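Glycosyl hydrolase family 88 (Pedobacter heparinus, PDB 3WIW) is an unsaturated glucuronyl hydrolase specific for heparin, probably removing the unsaturated uronic acid from the end of the oligosaccharides that heparin lyases release. Local coordinates at residues L43-Q48 and N352-L357; N55-N60 and T64-P69; T75-G80 and A377-L382; E97-T102 and K135-P140. All coordinates share one frame; numbering follows the deposited sequence. Where two conformers were deposited one is given.

Overall arrangement
The four contacts sample an alpha6/alpha6-barrel. Contacts 1, 2 and 3 cluster, their centres 11 to 13 Å apart; contact 4 lies about 15 Å from contact 3 and about 20 and 21 Å from contacts 1 and 2. Along the chain come helix 30-49, the hairpin 55-59/65-68, helix 77-89, helix 92-103 and segment 135-140 at the start of helix 138-150, while loop 352-357 and helix 375-392 return much later, so contacts 1 and 3 bring the early and late parts of the chain together. D378 binds the backbone of I356 and L357, tying these two contacts; T75 receives N55 of the hairpin, and F78 meets both A46 and F101.

Contact 1: residues L43-Q48 and N352-L357; sequences LTRAAQ and NQFFIL
F354 lays its ring against the side of helix 30-49, with the CB of R45 over the centre of one face. R45 CB stands 3.5 Å from the centroid of the F354 ring, 14° off its normal, a well-centred CH-pi contact. The R45 chain then bends at chi2 and chi3, bringing one face of its guanidinium up to the ring; F354 CZ lies over that face near its rim, 3.6 Å from R45 NH2. The two planes are 51° apart, too steep for a flat stack. On the inner side A46 CB touches F354 CB at 3.8 Å, and deeper still L43 CG meets I356 CD1 at 4.2 Å.

Further out, N352 ND2 links two carbonyls of the loop, donating to F355 O at 3.2 Å and L357 O at 3.0 Å, each from above the carbonyl plane. D378 accepts the backbone N-H groups of I356 and L357, while Y50 OH bonds to Q353 O.

The contact thus packs the loop after helix 327-340 on helix 30-49 of the alpha6/alpha6-barrel, away from the predicted catalytic residues. No hydrogen bond crosses between the segments: it rests on van der Waals and CH-pi packing, with the arginine's charged end beside the ring.

Contact 2: residues N55-N60 and T64-P69; sequences NPRSVN and TVRLAP
A beta hairpin, strand 55-59 paired antiparallel with 65-68, carries a classic beta bulge where R57 and S58 both face R66. R66 O takes a bond from R57 N at 2.9 Å and a weak one from S58 N at 3.4 Å, while R66 N returns to S58 O. On either side of the bulge, N55 and A68 form a hydrogen-bonded pair, V59 and V65 a non-hydrogen-bonded one.

The bulge sets R57 beside R66. Both have CG anti to the backbone N (chi1 177° for R66) and extended chains, so they run side by side in the same direction until their guanidinium groups stack flat, centres 3.6 Å apart and planes at 9°. R57 CZ lies 3.4 Å from R66 NH1. Acids nearby probably offset the like charges: E369 bridges to R57 NE and also accepts from S58 OG, D72 pairs with R57 NH1, and R66 has a long, weak ion pair with E369. R57 lies about 8 Å, side chain to side chain, from R246, a predicted substrate-binding residue, placing this stack near the probable active site.

A serine in place of R66 removes the guanidinium, which would probably leave one face of R57 without its stacking partner and E369 without its weak second ion pair.

At the turn end, N60 N bonds to T64 O at 2.8 Å. T64 OG1, also bonded to D62 OD1, is met almost straight on by N60 ND2, 3.0 Å away with an angle of 177° at the hydrogen and the oxygen in the amide plane.

Contact 3: residues T75-G80 and A377-L382; sequences TGFFPG and ADYYYL
F77 swings its CG away from its carbonyl carbon (chi1 -69°), while Y379 holds its own CG opposite the backbone N (chi1 175°), and these torsions bring the two rings together between helices 77-89 and 375-392 of the alpha6/alpha6-barrel. The result is a T-shaped pair: the edge of F77 is turned toward the face of Y379, centroids 5.5 Å apart and planes at 62°. F77 CD1 does the touching, 3.8 Å from Y379 CG. The neighbouring atom F77 CE1 reaches Y380 CE2 at 3.7 Å, and that pair meets obliquely. Within helix 375-392, Y379 CD2 sits over the centre of the Y380 ring, so the three residues make one buried aromatic cluster.

The phenol oxygen of Y379 is taken up by N127 ND2 from helix 117-132. C123 of that helix touches both F77 and Y379, adding a third helix to the cluster. Y380 comes within about 4 Å of W250, side chain to side chain; W250 is a predicted substrate-binding residue, which places this packing next to the probable substrate pocket.

A leucine in place of Y379 would probably leave N127 without its hydroxyl partner and the edge of F77 without an aromatic face to meet.

The helices come close at G80, where a side chain would run into Y379: Y379 CE1 lies 3.7 Å from G80 CA, and Y379 CD1 is equally near G80 C.

Contact 4: residues E97-T102 and K135-P140; sequences EAKRFT and KIYLKP
Aliphatic-to-aromatic contacts carry this junction, with Y137 reaching from the 3-10 turn 135-137 to helix 92-103. The methyl CG2 of T102 meets the ring obliquely, 3.8 Å from Y137 CE1. K99 crosses the end of the tyrosine at about a right angle: with its chain fully extended, its CG passes 3.2 Å from Y137 OH. I136 was modelled in two conformers; in one of them its CD1 touches K99 CE, farther along the lysine, at 3.9 Å, and its CG1 lies over the centre of the neighbouring Y137 ring.

Polar bonds run within helix 92-103. T102 OG1 donates to A98 O at 2.7 Å, reaching it from the opposite side of the carbonyl plane to T102 N, so one oxygen holds two bonds; W83 NE1 also bonds to that hydroxyl. One turn apart, E97 and R100 pair: R100 grips E97 OE1 side-on through NE and NH1, the latter at 2.8 Å, in a salt bridge lying in the guanidinium plane.

W83 and A128 also touch Y137, placing it among helices 77-89, 92-103 and 117-132. Since no hydrogen bond joins the two segments, what passes between them is van der Waals contact, with a lysine contributing its methylenes rather than its charge.

Contact 1: residues L43-Q48 and N352-L357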
# COMPACT_ATOMS: atom_id res chain seq x y z
N LEU A 43 -4.72 17.32 -5.94
CA LEU A 43 -5.93 16.54 -5.79
C LEU A 43 -7.15 17.32 -6.26
O LEU A 43 -8.05 16.75 -6.87
CB LEU A 43 -6.12 16.13 -4.33
CG LEU A 43 -5.14 15.08 -3.83
CD1 LEU A 43 -5.33 14.86 -2.33
CD2 LEU A 43 -5.27 13.75 -4.61
N THR A 44 -7.18 18.62 -5.98
CA THR A 44 -8.29 19.46 -6.43
C THR A 44 -8.39 19.44 -7.95
O THR A 44 -9.47 19.22 -8.52
CB THR A 44 -8.12 20.90 -5.93
OG1 THR A 44 -8.09 20.89 -4.50
CG2 THR A 44 -9.25 21.81 -6.42
N ARG A 45 -7.26 19.62 -8.62
CA ARG A 45 -7.23 19.61 -10.07
C ARG A 45 -7.53 18.21 -10.63
O ARG A 45 -8.25 18.07 -11.62
CB ARG A 45 -5.87 20.07 -10.58
CG ARG A 45 -5.47 21.50 -10.21
CD ARG A 45 -6.31 22.55 -10.88
NE ARG A 45 -6.37 22.47 -12.35
CZ ARG A 45 -5.46 22.96 -13.20
NH1 ARG A 45 -4.35 23.55 -12.78
NH2 ARG A 45 -5.67 22.85 -14.51
N ALA A 46 -6.96 17.17 -10.01
CA ALA A 46 -7.23 15.80 -10.46
C ALA A 46 -8.72 15.48 -10.41
O ALA A 46 -9.29 14.93 -11.37
CB ALA A 46 -6.45 14.81 -9.61
N ALA A 47 -9.37 15.82 -9.31
CA ALA A 47 -10.79 15.48 -9.14
C ALA A 47 -11.69 16.27 -10.12
O ALA A 47 -12.77 15.82 -10.46
CB ALA A 47 -11.22 15.69 -7.71
N GLN A 48 -11.23 17.45 -10.54
CA GLN A 48 -11.92 18.27 -11.54
C GLN A 48 -11.72 17.71 -12.95
O GLN A 48 -12.55 17.91 -13.83
CB GLN A 48 -11.36 19.70 -11.51
CG GLN A 48 -11.78 20.50 -10.28
CD GLN A 48 -10.98 21.77 -10.06
OE1 GLN A 48 -9.94 22.01 -10.70
NE2 GLN A 48 -11.44 22.60 -9.13
N ASN A 352 2.79 17.08 -13.80
CA ASN A 352 2.79 15.64 -13.50
C ASN A 352 1.40 15.00 -13.65
O ASN A 352 1.09 14.02 -12.98
CB ASN A 352 3.33 15.44 -12.06
CG ASN A 352 3.88 14.05 -11.80
OD1 ASN A 352 4.49 13.43 -12.67
ND2 ASN A 352 3.69 13.56 -10.57
N GLN A 353 0.56 15.56 -14.53
CA GLN A 353 -0.81 15.08 -14.70
C GLN A 353 -1.59 15.03 -13.38
O GLN A 353 -2.51 14.23 -13.19
CB GLN A 353 -0.83 13.74 -15.45
CG GLN A 353 -0.22 13.83 -16.87
CD GLN A 353 -1.17 14.50 -17.89
OE1 GLN A 353 -1.98 15.35 -17.53
NE2 GLN A 353 -1.08 14.09 -19.14
N PHE A 354 -1.22 15.95 -12.48
CA PHE A 354 -1.85 16.13 -11.16
C PHE A 354 -1.56 15.01 -10.16
O PHE A 354 -2.15 15.01 -9.06
CB PHE A 354 -3.36 16.39 -11.27
CG PHE A 354 -3.71 17.48 -12.25
CD1 PHE A 354 -3.08 18.72 -12.20
CD2 PHE A 354 -4.68 17.26 -13.23
CE1 PHE A 354 -3.41 19.71 -13.11
CE2 PHE A 354 -5.02 18.25 -14.14
CZ PHE A 354 -4.38 19.47 -14.08
N PHE A 355 -0.66 14.09 -10.49
CA PHE A 355 -0.15 13.19 -9.48
C PHE A 355 0.76 13.94 -8.52
O PHE A 355 1.40 14.93 -8.89
CB PHE A 355 0.63 12.04 -10.10
CG PHE A 355 -0.22 11.08 -10.87
CD1 PHE A 355 -0.89 10.05 -10.21
CD2 PHE A 355 -0.36 11.18 -12.25
CE1 PHE A 355 -1.68 9.13 -10.92
CE2 PHE A 355 -1.13 10.27 -12.96
CZ PHE A 355 -1.80 9.24 -12.30
N ILE A 356 0.88 13.44 -7.30
CA ILE A 356 1.63 14.13 -6.26
C ILE A 356 3.14 13.82 -6.31
O ILE A 356 3.95 14.73 -6.30
CB ILE A 356 1.04 13.79 -4.88
CG1 ILE A 356 -0.42 14.28 -4.78
CG2 ILE A 356 1.89 14.40 -3.77
CD1 ILE A 356 -1.20 13.77 -3.60
N LEU A 357 3.51 12.55 -6.39
CA LEU A 357 4.91 12.13 -6.45
C LEU A 357 5.32 11.67 -7.85
O LEU A 357 4.48 11.31 -8.69
CB LEU A 357 5.16 10.98 -5.49
CG LEU A 357 5.03 11.27 -4.00
CD1 LEU A 357 5.42 10.02 -3.21
CD2 LEU A 357 5.89 12.44 -3.59

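Contact 2: residues N55-N60 and T64-P69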
# COMPACT_ATOMS: atom_id res chain seq x y z
N ASN A 55 -10.23 6.00 -12.76
CA ASN A 55 -9.31 6.70 -11.89
C ASN A 55 -7.92 6.85 -12.47
O ASN A 55 -7.45 5.98 -13.20
CB ASN A 55 -9.26 5.98 -10.55
CG ASN A 55 -10.59 6.03 -9.85
OD1 ASN A 55 -11.05 7.11 -9.49
ND2 ASN A 55 -11.26 4.89 -9.75
N PRO A 56 -7.24 7.96 -12.16
CA PRO A 56 -5.87 8.11 -12.68
C PRO A 56 -4.94 7.09 -12.04
O PRO A 56 -4.95 6.93 -10.82
CB PRO A 56 -5.51 9.54 -12.26
CG PRO A 56 -6.32 9.79 -11.05
CD PRO A 56 -7.63 9.08 -11.28
N ARG A 57 -4.15 6.40 -12.87
CA ARG A 57 -3.23 5.38 -12.38
C ARG A 57 -1.75 5.75 -12.54
O ARG A 57 -1.00 5.69 -11.58
CB ARG A 57 -3.50 4.04 -13.07
CG ARG A 57 -2.48 2.96 -12.70
CD ARG A 57 -2.87 1.58 -13.25
NE ARG A 57 -1.73 0.68 -13.27
CZ ARG A 57 -1.77 -0.64 -13.26
NH1 ARG A 57 -2.95 -1.28 -13.13
NH2 ARG A 57 -0.63 -1.33 -13.33
N SER A 58 -1.33 6.08 -13.75
CA SER A 58 0.08 6.36 -14.01
C SER A 58 0.18 7.19 -15.28
O SER A 58 -0.83 7.50 -15.92
CB SER A 58 0.90 5.07 -14.14
OG SER A 58 0.41 4.25 -15.19
N VAL A 59 1.40 7.58 -15.65
CA VAL A 59 1.61 8.36 -16.85
C VAL A 59 2.38 7.51 -17.86
O VAL A 59 3.46 7.00 -17.56
CB VAL A 59 2.34 9.67 -16.53
CG1 VAL A 59 2.65 10.46 -17.82
CG2 VAL A 59 1.51 10.52 -15.58
N ASN A 60 1.80 7.34 -19.04
CA ASN A 60 2.41 6.56 -20.11
C ASN A 60 3.65 7.24 -20.67
O ASN A 60 3.80 8.46 -20.52
CB ASN A 60 1.40 6.41 -21.24
CG ASN A 60 0.20 5.58 -20.82
OD1 ASN A 60 0.35 4.56 -20.12
ND2 ASN A 60 -0.99 6.02 -21.21
N THR A 64 0.48 10.66 -21.88
CA THR A 64 -0.95 10.49 -21.58
C THR A 64 -1.17 9.71 -20.27
O THR A 64 -0.26 9.05 -19.76
CB THR A 64 -1.69 9.77 -22.73
OG1 THR A 64 -1.12 8.46 -22.91
CG2 THR A 64 -1.60 10.56 -24.05
N VAL A 65 -2.37 9.78 -19.74
CA VAL A 65 -2.64 9.16 -18.44
C VAL A 65 -3.28 7.79 -18.61
O VAL A 65 -4.27 7.63 -19.35
CB VAL A 65 -3.55 10.05 -17.59
CG1 VAL A 65 -3.84 9.38 -16.26
CG2 VAL A 65 -2.91 11.41 -17.36
N ARG A 66 -2.69 6.79 -17.97
CA ARG A 66 -3.31 5.46 -17.88
C ARG A 66 -4.37 5.51 -16.81
O ARG A 66 -4.11 5.94 -15.69
CB ARG A 66 -2.27 4.40 -17.53
CG ARG A 66 -2.87 3.02 -17.35
CD ARG A 66 -1.80 1.97 -17.17
NE ARG A 66 -2.40 0.67 -16.89
CZ ARG A 66 -1.72 -0.47 -16.79
NH1 ARG A 66 -2.36 -1.60 -16.52
NH2 ARG A 66 -0.41 -0.47 -16.99
N LEU A 67 -5.58 5.07 -17.16
CA LEU A 67 -6.72 5.10 -16.25
C LEU A 67 -7.05 3.70 -15.70
O LEU A 67 -6.78 2.68 -16.36
CB LEU A 67 -7.97 5.68 -16.96
CG LEU A 67 -7.78 7.08 -17.57
CD1 LEU A 67 -8.99 7.47 -18.39
CD2 LEU A 67 -7.52 8.08 -16.45
N ALA A 68 -7.63 3.68 -14.50
CA ALA A 68 -7.95 2.45 -13.79
C ALA A 68 -9.47 2.34 -13.64
O ALA A 68 -10.06 2.96 -12.76
CB ALA A 68 -7.30 2.46 -12.42
N PRO A 69 -10.12 1.55 -14.50
CA PRO A 69 -11.55 1.27 -14.33
C PRO A 69 -11.79 0.37 -13.08
O PRO A 69 -10.84 -0.04 -12.41
CB PRO A 69 -11.91 0.53 -15.63
CG PRO A 69 -10.64 -0.18 -15.99
CD PRO A 69 -9.52 0.78 -15.61

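Contact 3: residues T75-G80 and A377-L382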
# COMPACT_ATOMS: atom_id res chain seq x y z
N THR A 75 -7.62 0.76 -8.62
CA THR A 75 -8.67 1.74 -8.84
C THR A 75 -9.12 2.46 -7.55
O THR A 75 -9.63 3.59 -7.59
CB THR A 75 -9.86 1.08 -9.57
OG1 THR A 75 -10.69 2.10 -10.13
CG2 THR A 75 -10.68 0.19 -8.64
N GLY A 76 -8.97 1.80 -6.40
CA GLY A 76 -9.38 2.39 -5.14
C GLY A 76 -8.43 3.43 -4.58
O GLY A 76 -8.83 4.16 -3.66
N PHE A 77 -7.19 3.51 -5.07
CA PHE A 77 -6.22 4.40 -4.46
C PHE A 77 -6.55 5.88 -4.59
O PHE A 77 -6.44 6.61 -3.62
CB PHE A 77 -4.80 4.14 -4.98
CG PHE A 77 -4.25 2.81 -4.52
CD1 PHE A 77 -3.99 2.58 -3.16
CD2 PHE A 77 -3.99 1.80 -5.44
CE1 PHE A 77 -3.45 1.37 -2.72
CE2 PHE A 77 -3.46 0.57 -5.01
CZ PHE A 77 -3.20 0.35 -3.65
N PHE A 78 -6.96 6.35 -5.77
CA PHE A 78 -7.26 7.77 -5.96
C PHE A 78 -8.38 8.27 -5.02
O PHE A 78 -8.17 9.26 -4.31
CB PHE A 78 -7.56 8.09 -7.41
CG PHE A 78 -7.85 9.53 -7.65
CD1 PHE A 78 -6.86 10.50 -7.47
CD2 PHE A 78 -9.11 9.93 -8.05
CE1 PHE A 78 -7.13 11.84 -7.69
CE2 PHE A 78 -9.40 11.27 -8.27
CZ PHE A 78 -8.41 12.23 -8.10
N PRO A 79 -9.54 7.57 -4.94
CA PRO A 79 -10.51 8.06 -3.94
C PRO A 79 -9.95 8.01 -2.51
O PRO A 79 -10.21 8.92 -1.73
CB PRO A 79 -11.73 7.14 -4.11
CG PRO A 79 -11.30 6.03 -5.03
CD PRO A 79 -10.09 6.52 -5.80
N GLY A 80 -9.14 7.01 -2.18
CA GLY A 80 -8.50 6.97 -0.88
C GLY A 80 -7.61 8.17 -0.64
O GLY A 80 -7.60 8.75 0.46
N ALA A 377 1.55 5.26 -4.86
CA ALA A 377 2.63 6.04 -4.23
C ALA A 377 2.03 7.26 -3.55
O ALA A 377 2.37 7.58 -2.41
CB ALA A 377 3.66 6.45 -5.23
N ASP A 378 1.09 7.92 -4.23
CA ASP A 378 0.48 9.12 -3.65
C ASP A 378 -0.35 8.77 -2.40
O ASP A 378 -0.30 9.53 -1.41
CB ASP A 378 -0.43 9.83 -4.66
CG ASP A 378 0.32 10.42 -5.84
OD1 ASP A 378 1.56 10.40 -5.88
OD2 ASP A 378 -0.36 10.96 -6.74
N TYR A 379 -1.08 7.66 -2.44
CA TYR A 379 -1.92 7.25 -1.34
C TYR A 379 -1.07 7.02 -0.09
O TYR A 379 -1.35 7.59 0.98
CB TYR A 379 -2.65 5.98 -1.76
CG TYR A 379 -3.48 5.38 -0.65
CD1 TYR A 379 -4.80 5.81 -0.41
CD2 TYR A 379 -2.97 4.35 0.16
CE1 TYR A 379 -5.58 5.22 0.59
CE2 TYR A 379 -3.74 3.77 1.17
CZ TYR A 379 -5.04 4.21 1.37
OH TYR A 379 -5.84 3.66 2.33
N TYR A 380 -0.02 6.20 -0.22
CA TYR A 380 0.80 5.90 0.95
C TYR A 380 1.65 7.08 1.40
O TYR A 380 1.93 7.23 2.59
CB TYR A 380 1.62 4.59 0.79
CG TYR A 380 0.70 3.40 0.76
CD1 TYR A 380 0.02 2.96 1.91
CD2 TYR A 380 0.42 2.76 -0.45
CE1 TYR A 380 -0.88 1.89 1.88
CE2 TYR A 380 -0.48 1.69 -0.50
CZ TYR A 380 -1.13 1.26 0.67
OH TYR A 380 -2.03 0.24 0.59
N TYR A 381 2.00 7.97 0.47
CA TYR A 381 2.68 9.19 0.85
C TYR A 381 1.80 10.09 1.71
O TYR A 381 2.22 10.55 2.77
CB TYR A 381 3.14 9.93 -0.41
CG TYR A 381 3.71 11.30 -0.17
CD1 TYR A 381 4.92 11.47 0.50
CD2 TYR A 381 3.06 12.43 -0.65
CE1 TYR A 381 5.48 12.76 0.69
CE2 TYR A 381 3.60 13.71 -0.48
CZ TYR A 381 4.80 13.86 0.19
OH TYR A 381 5.32 15.13 0.36
N LEU A 382 0.55 10.32 1.29
CA LEU A 382 -0.32 11.14 2.14
C LEU A 382 -0.64 10.42 3.46
O LEU A 382 -0.75 11.08 4.51
CB LEU A 382 -1.61 11.57 1.42
CG LEU A 382 -1.41 12.52 0.23
CD1 LEU A 382 -2.74 13.14 -0.12
CD2 LEU A 382 -0.37 13.61 0.52

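Contact 4: residues E97-T102 and K135-P140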
# COMPACT_ATOMS: atom_id res chain seq x y z
N GLU A 97 -15.46 15.42 -3.35
CA GLU A 97 -14.84 14.69 -4.45
C GLU A 97 -14.57 13.25 -4.04
O GLU A 97 -14.78 12.32 -4.82
CB GLU A 97 -13.56 15.38 -4.91
CG GLU A 97 -13.77 16.78 -5.51
CD GLU A 97 -14.27 16.76 -6.94
OE1 GLU A 97 -14.82 15.73 -7.39
OE2 GLU A 97 -14.11 17.79 -7.62
N ALA A 98 -14.09 13.05 -2.82
CA ALA A 98 -13.82 11.68 -2.36
C ALA A 98 -15.10 10.84 -2.40
O ALA A 98 -15.05 9.70 -2.83
CB ALA A 98 -13.20 11.67 -0.98
N LYS A 99 -16.23 11.41 -2.01
CA LYS A 99 -17.51 10.71 -2.07
C LYS A 99 -17.83 10.30 -3.52
O LYS A 99 -18.15 9.14 -3.79
CB LYS A 99 -18.60 11.59 -1.49
CG LYS A 99 -19.99 11.00 -1.60
CD LYS A 99 -21.03 11.89 -0.95
CE LYS A 99 -22.38 11.21 -1.02
NZ LYS A 99 -23.47 12.05 -0.47
N ARG A 100 -17.75 11.25 -4.45
CA ARG A 100 -18.05 11.00 -5.87
C ARG A 100 -17.18 9.87 -6.44
O ARG A 100 -17.67 8.94 -7.10
CB ARG A 100 -17.76 12.25 -6.72
CG ARG A 100 -18.82 13.30 -6.80
CD ARG A 100 -18.74 13.99 -8.18
NE ARG A 100 -17.41 14.52 -8.50
CZ ARG A 100 -16.91 14.59 -9.74
NH1 ARG A 100 -15.71 15.09 -9.94
NH2 ARG A 100 -17.61 14.14 -10.77
N PHE A 101 -15.88 9.97 -6.21
CA PHE A 101 -14.95 8.97 -6.76
C PHE A 101 -15.05 7.61 -6.04
O PHE A 101 -14.75 6.57 -6.62
CB PHE A 101 -13.51 9.53 -6.78
CG PHE A 101 -13.26 10.50 -7.91
CD1 PHE A 101 -13.57 11.84 -7.79
CD2 PHE A 101 -12.74 10.04 -9.12
CE1 PHE A 101 -13.36 12.73 -8.86
CE2 PHE A 101 -12.51 10.92 -10.18
CZ PHE A 101 -12.82 12.26 -10.05
N THR A 102 -15.47 7.62 -4.77
CA THR A 102 -15.70 6.37 -4.05
C THR A 102 -16.94 5.63 -4.57
O THR A 102 -16.87 4.44 -4.90
CB THR A 102 -15.81 6.62 -2.52
OG1 THR A 102 -14.56 7.12 -2.05
CG2 THR A 102 -16.10 5.33 -1.77
N LYS A 135 -23.73 5.44 6.36
CA LYS A 135 -24.13 4.07 6.09
C LYS A 135 -24.17 3.72 4.60
O LYS A 135 -24.14 2.53 4.25
CB LYS A 135 -25.47 3.77 6.78
CG LYS A 135 -25.38 3.79 8.31
CD LYS A 135 -24.38 2.75 8.85
CE LYS A 135 -24.44 2.66 10.38
NZ LYS A 135 -23.79 3.84 11.03
N ILE A 136 -24.17 4.71 3.71
CA ILE A 136 -24.12 4.39 2.29
C ILE A 136 -22.88 3.55 1.95
O ILE A 136 -22.89 2.79 0.98
CB ILE A 136 -24.19 5.64 1.38
CG1 ILE A 136 -22.98 6.55 1.59
CG2 ILE A 136 -25.50 6.39 1.61
CD1 ILE A 136 -23.04 7.81 0.74
N TYR A 137 -21.81 3.67 2.75
CA TYR A 137 -20.58 2.94 2.45
C TYR A 137 -20.55 1.52 3.02
O TYR A 137 -19.67 0.74 2.67
CB TYR A 137 -19.38 3.73 2.98
CG TYR A 137 -19.26 5.12 2.36
CD1 TYR A 137 -19.00 5.28 0.99
CD2 TYR A 137 -19.39 6.28 3.15
CE1 TYR A 137 -18.92 6.56 0.42
CE2 TYR A 137 -19.30 7.56 2.59
CZ TYR A 137 -19.05 7.69 1.22
OH TYR A 137 -18.93 8.93 0.65
N LEU A 138 -21.51 1.17 3.87
CA LEU A 138 -21.35 -0.02 4.69
C LEU A 138 -21.67 -1.33 3.98
O LEU A 138 -20.90 -2.29 4.07
CB LEU A 138 -22.15 0.13 5.99
CG LEU A 138 -21.81 -0.92 7.05
CD1 LEU A 138 -20.35 -0.82 7.46
CD2 LEU A 138 -22.71 -0.74 8.26
N LYS A 139 -22.81 -1.41 3.28
CA LYS A 139 -23.14 -2.67 2.63
C LYS A 139 -22.10 -3.12 1.58
O LYS A 139 -21.76 -4.30 1.53
CB LYS A 139 -24.57 -2.67 2.06
CG LYS A 139 -25.06 -4.06 1.63
CD LYS A 139 -25.10 -5.02 2.82
CE LYS A 139 -25.68 -6.38 2.47
NZ LYS A 139 -25.89 -7.20 3.70
N PRO A 140 -21.60 -2.20 0.74
CA PRO A 140 -20.56 -2.64 -0.19
C PRO A 140 -19.33 -3.19 0.55
O PRO A 140 -18.73 -4.17 0.11
CB PRO A 140 -20.25 -1.35 -0.97
CG PRO A 140 -21.57 -0.61 -0.97
CD PRO A 140 -22.06 -0.83 0.42